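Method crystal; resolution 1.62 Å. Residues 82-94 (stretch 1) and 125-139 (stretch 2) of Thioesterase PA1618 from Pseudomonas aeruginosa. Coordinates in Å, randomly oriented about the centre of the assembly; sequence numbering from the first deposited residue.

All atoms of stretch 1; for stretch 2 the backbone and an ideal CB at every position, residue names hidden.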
ATOM      1  N   CYS A  82      18.534   6.190  -8.329  1.00 24.10           N
ATOM      2  CA  CYS A  82      17.330   5.887  -7.568  1.00 24.48           C
ATOM      3  C   CYS A  82      16.411   4.999  -8.375  1.00 23.47           C
ATOM      4  O   CYS A  82      16.236   5.211  -9.573  1.00 24.96           O
ATOM      5  CB  CYS A  82      16.606   7.173  -7.207  1.00 24.87           C
ATOM      6  SG  CYS A  82      17.619   8.246  -6.164  1.00 26.43           S
ATOM      7  N   VAL A  83      15.829   4.004  -7.718  1.00 21.20           N
ATOM      8  CA  VAL A  83      14.836   3.153  -8.374  1.00 19.83           C
ATOM      9  C   VAL A  83      13.593   3.025  -7.497  1.00 18.91           C
ATOM     10  O   VAL A  83      13.673   3.115  -6.274  1.00 19.15           O
ATOM     11  CB  VAL A  83      15.399   1.762  -8.689  1.00 21.51           C
ATOM     12  CG1 VAL A  83      16.581   1.874  -9.653  1.00 28.28           C
ATOM     13  CG2 VAL A  83      15.834   1.052  -7.422  1.00 20.77           C
ATOM     14  N   GLY A  84      12.438   2.829  -8.118  1.00 20.23           N
ATOM     15  CA  GLY A  84      11.225   2.599  -7.350  1.00 19.56           C
ATOM     16  C   GLY A  84      11.348   1.360  -6.487  1.00 16.40           C
ATOM     17  O   GLY A  84      11.809   0.310  -6.945  1.00 19.40           O
ATOM     18  N   LEU A  85      10.903   1.458  -5.237  1.00 15.48           N
ATOM     19  CA  LEU A  85      10.924   0.317  -4.333  1.00 15.34           C
ATOM     20  C   LEU A  85       9.510  -0.148  -3.982  1.00 14.83           C
ATOM     21  O   LEU A  85       9.214  -1.337  -4.019  1.00 15.53           O
ATOM     22  CB  LEU A  85      11.710   0.662  -3.065  1.00 15.33           C
ATOM     23  CG  LEU A  85      11.895  -0.436  -2.018  1.00 18.55           C
ATOM     24  CD1 LEU A  85      12.811  -1.510  -2.568  1.00 22.98           C
ATOM     25  CD2 LEU A  85      12.460   0.140  -0.719  1.00 22.69           C
ATOM     26  N   GLU A  86       8.649   0.794  -3.624  1.00 14.07           N
ATOM     27  CA  GLU A  86       7.258   0.462  -3.320  1.00 16.77           C
ATOM     28  C   GLU A  86       6.380   1.595  -3.788  1.00 14.20           C
ATOM     29  O   GLU A  86       6.740   2.759  -3.671  1.00 14.72           O
ATOM     30  CB  GLU A  86       7.074   0.256  -1.810  1.00 17.75           C
ATOM     31  CG  GLU A  86       5.967  -0.756  -1.446  1.00 18.44           C
ATOM     32  CD  GLU A  86       4.593  -0.145  -1.379  1.00 21.91           C
ATOM     33  OE1 GLU A  86       4.479   1.100  -1.358  1.00 22.81           O
ATOM     34  OE2 GLU A  86       3.615  -0.930  -1.330  1.00 21.43           O
ATOM     35  N   VAL A  87       5.213   1.274  -4.327  1.00 14.24           N
ATOM     36  CA  VAL A  87       4.294   2.330  -4.723  1.00 14.31           C
ATOM     37  C   VAL A  87       2.888   1.903  -4.354  1.00 14.61           C
ATOM     38  O   VAL A  87       2.566   0.721  -4.370  1.00 14.91           O
ATOM     39  CB  VAL A  87       4.399   2.657  -6.244  1.00 15.88           C
ATOM     40  CG1 VAL A  87       3.931   1.481  -7.122  1.00 15.49           C
ATOM     41  CG2 VAL A  87       3.633   3.943  -6.568  1.00 14.07           C
ATOM     42  N   ASN A  88       2.057   2.870  -4.010  1.00 13.61           N
ATOM     43  CA  ASN A  88       0.656   2.579  -3.733  1.00 15.50           C
ATOM     44  C   ASN A  88      -0.176   3.774  -4.153  1.00 15.23           C
ATOM     45  O   ASN A  88       0.336   4.881  -4.266  1.00 14.60           O
ATOM     46  CB  ASN A  88       0.432   2.226  -2.260  1.00 14.77           C
ATOM     47  CG  ASN A  88       0.880   3.332  -1.309  1.00 16.61           C
ATOM     48  OD1 ASN A  88       0.258   4.391  -1.222  1.00 16.68           O
ATOM     49  ND2 ASN A  88       1.994   3.100  -0.621  1.00 18.67           N
ATOM     50  N   ALA A  89      -1.451   3.550  -4.431  1.00 12.42           N
ATOM     51  CA  ALA A  89      -2.316   4.649  -4.851  1.00 12.94           C
ATOM     52  C   ALA A  89      -3.765   4.342  -4.521  1.00 16.76           C
ATOM     53  O   ALA A  89      -4.196   3.194  -4.615  1.00 16.41           O
ATOM     54  CB  ALA A  89      -2.165   4.892  -6.352  1.00 14.69           C
ATOM     55  N   ASN A  90      -4.497   5.370  -4.117  1.00 11.52           N
ATOM     56  CA  ASN A  90      -5.967   5.289  -4.128  1.00 13.79           C
ATOM     57  C   ASN A  90      -6.512   6.000  -5.354  1.00 14.13           C
ATOM     58  O   ASN A  90      -6.174   7.152  -5.611  1.00 15.03           O
ATOM     59  CB  ASN A  90      -6.562   5.921  -2.867  1.00 16.00           C
ATOM     60  CG  ASN A  90      -6.700   4.937  -1.731  1.00 19.72           C
ATOM     61  OD1 ASN A  90      -7.780   4.367  -1.497  1.00 20.41           O
ATOM     62  ND2 ASN A  90      -5.614   4.719  -1.015  1.00 16.04           N
ATOM     63  N   HIS A  91      -7.369   5.307  -6.106  1.00 13.96           N
ATOM     64  CA  HIS A  91      -8.088   5.888  -7.221  1.00 15.25           C
ATOM     65  C   HIS A  91      -9.400   6.482  -6.695  1.00 17.31           C
ATOM     66  O   HIS A  91     -10.285   5.761  -6.233  1.00 18.32           O
ATOM     67  CB  HIS A  91      -8.328   4.812  -8.300  1.00 15.40           C
ATOM     68  CG  HIS A  91      -7.074   4.136  -8.763  1.00 15.27           C
ATOM     69  ND1 HIS A  91      -6.003   4.832  -9.298  1.00 16.31           N
ATOM     70  CD2 HIS A  91      -6.717   2.831  -8.784  1.00 17.39           C
ATOM     71  CE1 HIS A  91      -5.048   3.983  -9.620  1.00 16.81           C
ATOM     72  NE2 HIS A  91      -5.447   2.761  -9.317  1.00 17.37           N
ATOM     73  N   LEU A  92      -9.482   7.807  -6.723  1.00 14.63           N
ATOM     74  CA  LEU A  92     -10.549   8.561  -6.075  1.00 15.22           C
ATOM     75  C   LEU A  92     -11.717   8.894  -7.003  1.00 17.73           C
ATOM     76  O   LEU A  92     -12.881   8.752  -6.624  1.00 19.53           O
ATOM     77  CB  LEU A  92      -9.998   9.869  -5.524  1.00 15.15           C
ATOM     78  CG  LEU A  92      -8.762   9.728  -4.638  1.00 15.99           C
ATOM     79  CD1 LEU A  92      -8.246  11.103  -4.268  1.00 16.54           C
ATOM     80  CD2 LEU A  92      -9.096   8.902  -3.387  1.00 18.63           C
ATOM     81  N   ARG A  93     -11.396   9.383  -8.196  1.00 17.06           N
ATOM     82  CA  ARG A  93     -12.401   9.793  -9.182  1.00 17.09           C
ATOM     83  C   ARG A  93     -11.958   9.371 -10.565  1.00 18.42           C
ATOM     84  O   ARG A  93     -10.778   9.466 -10.904  1.00 19.14           O
ATOM     85  CB  ARG A  93     -12.571  11.315  -9.178  1.00 18.49           C
ATOM     86  CG  ARG A  93     -13.339  11.856  -7.975  1.00 19.82           C
ATOM     87  CD  ARG A  93     -13.538  13.353  -8.074  1.00 23.18           C
ATOM     88  NE  ARG A  93     -14.367  13.867  -6.985  1.00 23.02           N
ATOM     89  CZ  ARG A  93     -13.899  14.170  -5.779  1.00 23.03           C
ATOM     90  NH1 ARG A  93     -12.610  14.004  -5.507  1.00 22.72           N
ATOM     91  NH2 ARG A  93     -14.719  14.636  -4.839  1.00 25.22           N
ATOM     92  N   GLY A  94     -12.906   8.942 -11.391  1.00 18.10           N
ATOM     93  CA  GLY A  94     -12.579   8.630 -12.769  1.00 18.94           C
ATOM     94  C   GLY A  94     -12.410   9.868 -13.633  1.00 17.78           C
ATOM     95  O   GLY A  94     -13.000  10.925 -13.363  1.00 25.20           O
ATOM     96  N   UNK A 125     -10.041  20.124 -11.152  1.00 21.08           N
ATOM     97  CA  UNK A 125      -9.346  20.405  -9.912  1.00 23.77           C
ATOM     98  C   UNK A 125      -9.695  19.493  -8.751  1.00 22.60           C
ATOM     99  O   UNK A 125      -9.094  19.603  -7.683  1.00 25.50           O
ATOM    100  CB  UNK A 125      -9.626  21.852  -9.503  1.00 23.77           C
ATOM    101  N   UNK A 126     -10.657  18.595  -8.940  1.00 21.18           N
ATOM    102  CA  UNK A 126     -11.035  17.664  -7.881  1.00 19.34           C
ATOM    103  C   UNK A 126     -10.020  16.519  -7.811  1.00 19.24           C
ATOM    104  O   UNK A 126      -9.579  16.021  -8.849  1.00 20.50           O
ATOM    105  CB  UNK A 126     -12.446  17.121  -8.117  1.00 19.34           C
ATOM    106  N   UNK A 127      -9.632  16.115  -6.590  1.00 19.92           N
ATOM    107  CA  UNK A 127      -8.693  14.993  -6.424  1.00 19.19           C
ATOM    108  C   UNK A 127      -9.161  13.740  -7.166  1.00 18.34           C
ATOM    109  O   UNK A 127     -10.308  13.293  -6.973  1.00 18.36           O
ATOM    110  CB  UNK A 127      -8.513  14.673  -4.939  1.00 19.19           C
ATOM    111  N   UNK A 128      -8.278  13.173  -7.991  1.00 15.56           N
ATOM    112  CA  UNK A 128      -8.615  11.994  -8.780  1.00 16.69           C
ATOM    113  C   UNK A 128      -7.824  10.765  -8.341  1.00 14.41           C
ATOM    114  O   UNK A 128      -8.253   9.638  -8.543  1.00 16.05           O
ATOM    115  CB  UNK A 128      -8.365  12.269 -10.264  1.00 16.69           C
ATOM    116  N   UNK A 129      -6.645  10.994  -7.766  1.00 15.43           N
ATOM    117  CA  UNK A 129      -5.811   9.885  -7.304  1.00 12.91           C
ATOM    118  C   UNK A 129      -4.818  10.440  -6.286  1.00 13.93           C
ATOM    119  O   UNK A 129      -4.381  11.589  -6.395  1.00 15.76           O
ATOM    120  CB  UNK A 129      -5.089   9.203  -8.468  1.00 12.91           C
ATOM    121  N   UNK A 130      -4.493   9.640  -5.272  1.00 13.74           N
ATOM    122  CA  UNK A 130      -3.402  10.007  -4.381  1.00 15.85           C
ATOM    123  C   UNK A 130      -2.436   8.840  -4.359  1.00 14.27           C
ATOM    124  O   UNK A 130      -2.855   7.690  -4.240  1.00 14.10           O
ATOM    125  CB  UNK A 130      -3.902  10.350  -2.976  1.00 15.85           C
ATOM    126  N   UNK A 131      -1.142   9.121  -4.498  1.00 12.45           N
ATOM    127  CA  UNK A 131      -0.152   8.053  -4.538  1.00 12.83           C
ATOM    128  C   UNK A 131       0.914   8.307  -3.496  1.00 14.18           C
ATOM    129  O   UNK A 131       1.171   9.452  -3.134  1.00 14.55           O
ATOM    130  CB  UNK A 131       0.474   7.935  -5.929  1.00 12.83           C
ATOM    131  N   UNK A 132       1.528   7.236  -3.012  1.00 14.84           N
ATOM    132  CA  UNK A 132       2.741   7.391  -2.212  1.00 14.72           C
ATOM    133  C   UNK A 132       3.827   6.496  -2.777  1.00 12.69           C
ATOM    134  O   UNK A 132       3.607   5.317  -3.101  1.00 13.62           O
ATOM    135  CB  UNK A 132       2.480   7.062  -0.741  1.00 14.72           C
ATOM    136  N   UNK A 133       5.008   7.075  -2.953  1.00 12.10           N
ATOM    137  CA  UNK A 133       6.092   6.368  -3.620  1.00 13.24           C
ATOM    138  C   UNK A 133       7.314   6.287  -2.718  1.00 12.39           C
ATOM    139  O   UNK A 133       7.737   7.298  -2.155  1.00 13.44           O
ATOM    140  CB  UNK A 133       6.450   7.055  -4.939  1.00 13.24           C
ATOM    141  N   UNK A 134       7.845   5.080  -2.565  1.00 13.80           N
ATOM    142  CA  UNK A 134       9.130   4.856  -1.882  1.00 14.03           C
ATOM    143  C   UNK A 134      10.209   4.516  -2.910  1.00 14.46           C
ATOM    144  O   UNK A 134      10.092   3.530  -3.636  1.00 14.09           O
ATOM    145  CB  UNK A 134       9.010   3.737  -0.846  1.00 14.03           C
ATOM    146  N   UNK A 135      11.257   5.343  -2.962  1.00 14.12           N
ATOM    147  CA  UNK A 135      12.392   5.128  -3.858  1.00 16.40           C
ATOM    148  C   UNK A 135      13.545   4.560  -3.055  1.00 16.88           C
ATOM    149  O   UNK A 135      13.724   4.917  -1.898  1.00 17.25           O
ATOM    150  CB  UNK A 135      12.804   6.425  -4.558  1.00 16.40           C
ATOM    151  N   UNK A 136      14.319   3.668  -3.665  1.00 16.30           N
ATOM    152  CA  UNK A 136      15.574   3.213  -3.069  1.00 17.81           C
ATOM    153  C   UNK A 136      16.714   4.059  -3.628  1.00 18.70           C
ATOM    154  O   UNK A 136      16.750   4.369  -4.815  1.00 19.71           O
ATOM    155  CB  UNK A 136      15.811   1.726  -3.343  1.00 17.81           C
ATOM    156  N   UNK A 137      17.646   4.425  -2.759  1.00 18.43           N
ATOM    157  CA  UNK A 137      18.848   5.143  -3.181  1.00 20.72           C
ATOM    158  C   UNK A 137      19.965   4.105  -3.255  1.00 27.08           C
ATOM    159  O   UNK A 137      20.285   3.475  -2.247  1.00 24.62           O
ATOM    160  CB  UNK A 137      19.198   6.286  -2.227  1.00 20.72           C
ATOM    161  N   UNK A 138      20.526   3.918  -4.449  1.00 25.51           N
ATOM    162  CA  UNK A 138      21.448   2.811  -4.726  1.00 27.77           C
ATOM    163  C   UNK A 138      22.790   3.344  -5.237  1.00 28.37           C
ATOM    164  O   UNK A 138      22.824   4.160  -6.154  1.00 26.95           O
ATOM    165  CB  UNK A 138      20.838   1.848  -5.747  1.00 27.77           C
ATOM    166  N   UNK A 139      23.904   2.886  -4.639  1.00 33.18           N
ATOM    167  CA  UNK A 139      25.221   3.332  -5.128  1.00 30.78           C
ATOM    168  C   UNK A 139      25.512   2.821  -6.540  1.00 32.67           C
ATOM    169  O   UNK A 139      25.249   1.656  -6.815  1.00 34.74           O
ATOM    170  CB  UNK A 139      26.323   2.862  -4.176  1.00 30.78           C
TER

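Stretch 2 pairs antiparallel with stretch 1, its axis 4.3 Å away at closest approach; residues opposite one another mostly share a face of the sheet, and Gly84 with 135 is the exception. Position 125 has phi 83°, which by itself favours glycine, and nothing of stretch 1 lies near its ideal CB; it is Gly125.

At 126 the ideal CB lies 3.9 Å from Arg93 CD, so a chain with an aliphatic base would suit. Lys126 places its CB over one face of the Arg93 guanidinium, although its NZ is 4.2 Å from Arg93 NE, a like-charge approach. At 127, phi is -53° and the ideal CB is 3.6 Å from Leu92 CD1; proline or another compact apolar residue fits. Pro127 packs CB against Leu92 CD1 at 3.7 Å, and its O accepts from Arg93 NH1 at 2.8 Å.

Position 128 directs its CB away overall, though the ideal CB is still 3.8 Å from Arg93 O, leaving many residues possible. Ser128 works through its backbone: its O accepts from Leu92 N (2.9 Å) and Arg93 N (3.2 Å).

The CB of 129 shares a face with Ala89 and His91, where a small or medium chain fits; Cys129 SG reaches Ala89 CB at 3.9 Å and lies oblique to the His91 ring. On the other face, 130 could take a branched apolar chain near Leu92 CD1. Ile130 CG2 lies 3.8 Å from Asn90 CB.

At 131 the CA-CA distance to Ala89 is just 4.0 Å, and the ideal CB is 3.5 Å from Asn88 O. This favours a small residue; Ala131 CB meets Ala89 CB at 4.1 Å. Position 132 faces Asn88, so polar or long chains are plausible. Arg132 carries its guanidinium over Asn88, with ND2 over one face.

For 133, Val87 offers an apolar surface; Leu133 CD1 approaches Val87 CB at 3.9 Å. Position 134 lies beside Glu86 and Leu85, suiting a small polar or beta-branched residue. Thr134 satisfies both: CG2 is 4.1 Å from Leu85 CD2, while water 1 lies 2.7 Å from Thr134 OG1 and 2.8 Å from Glu86 OE1, linking the two side chains. Its O accepts from Leu85 N (2.7 Å) and Glu86 N (3.1 Å), bridging the bulge.

Gly84 leaves space near 135 for a flexible chain; Met135 curls CE to 3.5 Å from Gly84 N and 3.8 Å from Cys82 CB. At 136, Leu85 CB is 4.2 Å from the ideal CB, so a small apolar residue suits, and Ala136 CB touches Val83 CG2 at 4.1 Å.

The ideal CB of 137 is 4.7 Å from Cys82 SG, on its face; that of 138 points toward stretch 1, 5.3 Å from Val83 CG2. Medium apolar chains suit both: Val137 CG2 meets Cys82 SG at 4.3 Å, Val138 CG2 meets Val83 CG2 at 4.1 Å. Position 139, out of reach, is Pro139.

Stretch 2 125-139: GKPSCIARLTMAVVP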
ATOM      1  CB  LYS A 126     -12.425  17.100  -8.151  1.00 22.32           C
ATOM      2  CG  LYS A 126     -13.486  18.181  -8.319  1.00 22.36           C
ATOM      3  CD  LYS A 126     -14.880  17.667  -8.011  1.00 27.81           C
ATOM      4  CE  LYS A 126     -15.407  16.741  -9.090  1.00 30.45           C
ATOM      5  NZ  LYS A 126     -16.888  16.562  -8.940  1.00 30.99           N
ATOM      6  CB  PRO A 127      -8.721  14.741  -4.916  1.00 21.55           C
ATOM      7  CG  PRO A 127      -8.987  16.099  -4.321  1.00 20.28           C
ATOM      8  CD  PRO A 127      -9.952  16.765  -5.305  1.00 21.75           C
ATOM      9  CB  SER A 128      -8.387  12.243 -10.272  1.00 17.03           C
ATOM     10  OG  SER A 128      -7.025  12.553 -10.553  1.00 15.31           O
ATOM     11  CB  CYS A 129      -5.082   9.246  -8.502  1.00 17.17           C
ATOM     12  SG  CYS A 129      -3.910   7.923  -8.121  1.00 16.58           S
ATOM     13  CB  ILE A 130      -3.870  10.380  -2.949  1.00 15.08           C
ATOM     14  CG1 ILE A 130      -2.652  10.634  -2.047  1.00 17.37           C
ATOM     15  CG2 ILE A 130      -4.786   9.291  -2.337  1.00 13.94           C
ATOM     16  CD1 ILE A 130      -3.031  11.260  -0.708  1.00 19.61           C
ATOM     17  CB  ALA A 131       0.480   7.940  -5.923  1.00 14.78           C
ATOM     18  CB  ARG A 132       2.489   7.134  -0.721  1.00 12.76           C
ATOM     19  CG  ARG A 132       3.654   7.635   0.162  1.00 13.56           C
ATOM     20  CD  ARG A 132       3.315   7.624   1.654  1.00 14.35           C
ATOM     21  NE  ARG A 132       3.250   6.268   2.170  1.00 15.69           N
ATOM     22  CZ  ARG A 132       2.130   5.604   2.428  1.00 17.98           C
ATOM     23  NH1 ARG A 132       0.947   6.191   2.268  1.00 17.62           N
ATOM     24  NH2 ARG A 132       2.197   4.358   2.865  1.00 19.49           N
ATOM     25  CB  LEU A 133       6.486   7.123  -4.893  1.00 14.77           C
ATOM     26  CG  LEU A 133       7.672   6.558  -5.690  1.00 12.87           C
ATOM     27  CD1 LEU A 133       7.391   5.157  -6.213  1.00 16.92           C
ATOM     28  CD2 LEU A 133       7.977   7.533  -6.855  1.00 15.73           C
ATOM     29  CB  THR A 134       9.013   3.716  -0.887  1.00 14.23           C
ATOM     30  OG1 THR A 134       7.928   3.999   0.002  1.00 17.31           O
ATOM     31  CG2 THR A 134      10.320   3.544  -0.067  1.00 17.25           C
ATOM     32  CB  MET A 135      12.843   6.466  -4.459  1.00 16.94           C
ATOM     33  CG  MET A 135      11.789   7.163  -5.310  1.00 17.70           C
ATOM     34  SD  MET A 135      11.404   6.241  -6.809  1.00 18.91           S
ATOM     35  CE  MET A 135      12.982   6.299  -7.672  1.00 18.92           C
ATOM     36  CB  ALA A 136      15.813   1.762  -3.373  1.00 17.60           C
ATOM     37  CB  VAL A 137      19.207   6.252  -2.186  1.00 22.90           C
ATOM     38  CG1 VAL A 137      20.407   7.056  -2.701  1.00 24.26           C
ATOM     39  CG2 VAL A 137      18.020   7.164  -1.975  1.00 25.02           C
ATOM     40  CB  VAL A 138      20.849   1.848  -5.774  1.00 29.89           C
ATOM     41  CG1 VAL A 138      21.714   0.606  -5.923  1.00 31.68           C
ATOM     42  CG2 VAL A 138      19.416   1.461  -5.398  1.00 27.69           C
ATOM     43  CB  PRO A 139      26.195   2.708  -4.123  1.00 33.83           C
ATOM     44  CG  PRO A 139      25.389   2.523  -2.872  1.00 36.16           C
ATOM     45  CD  PRO A 139      24.012   2.127  -3.380  1.00 31.23           C
TER
HETATM   46  O   HOH W   1       5.355   3.651  -0.735  1.00 18.64           O
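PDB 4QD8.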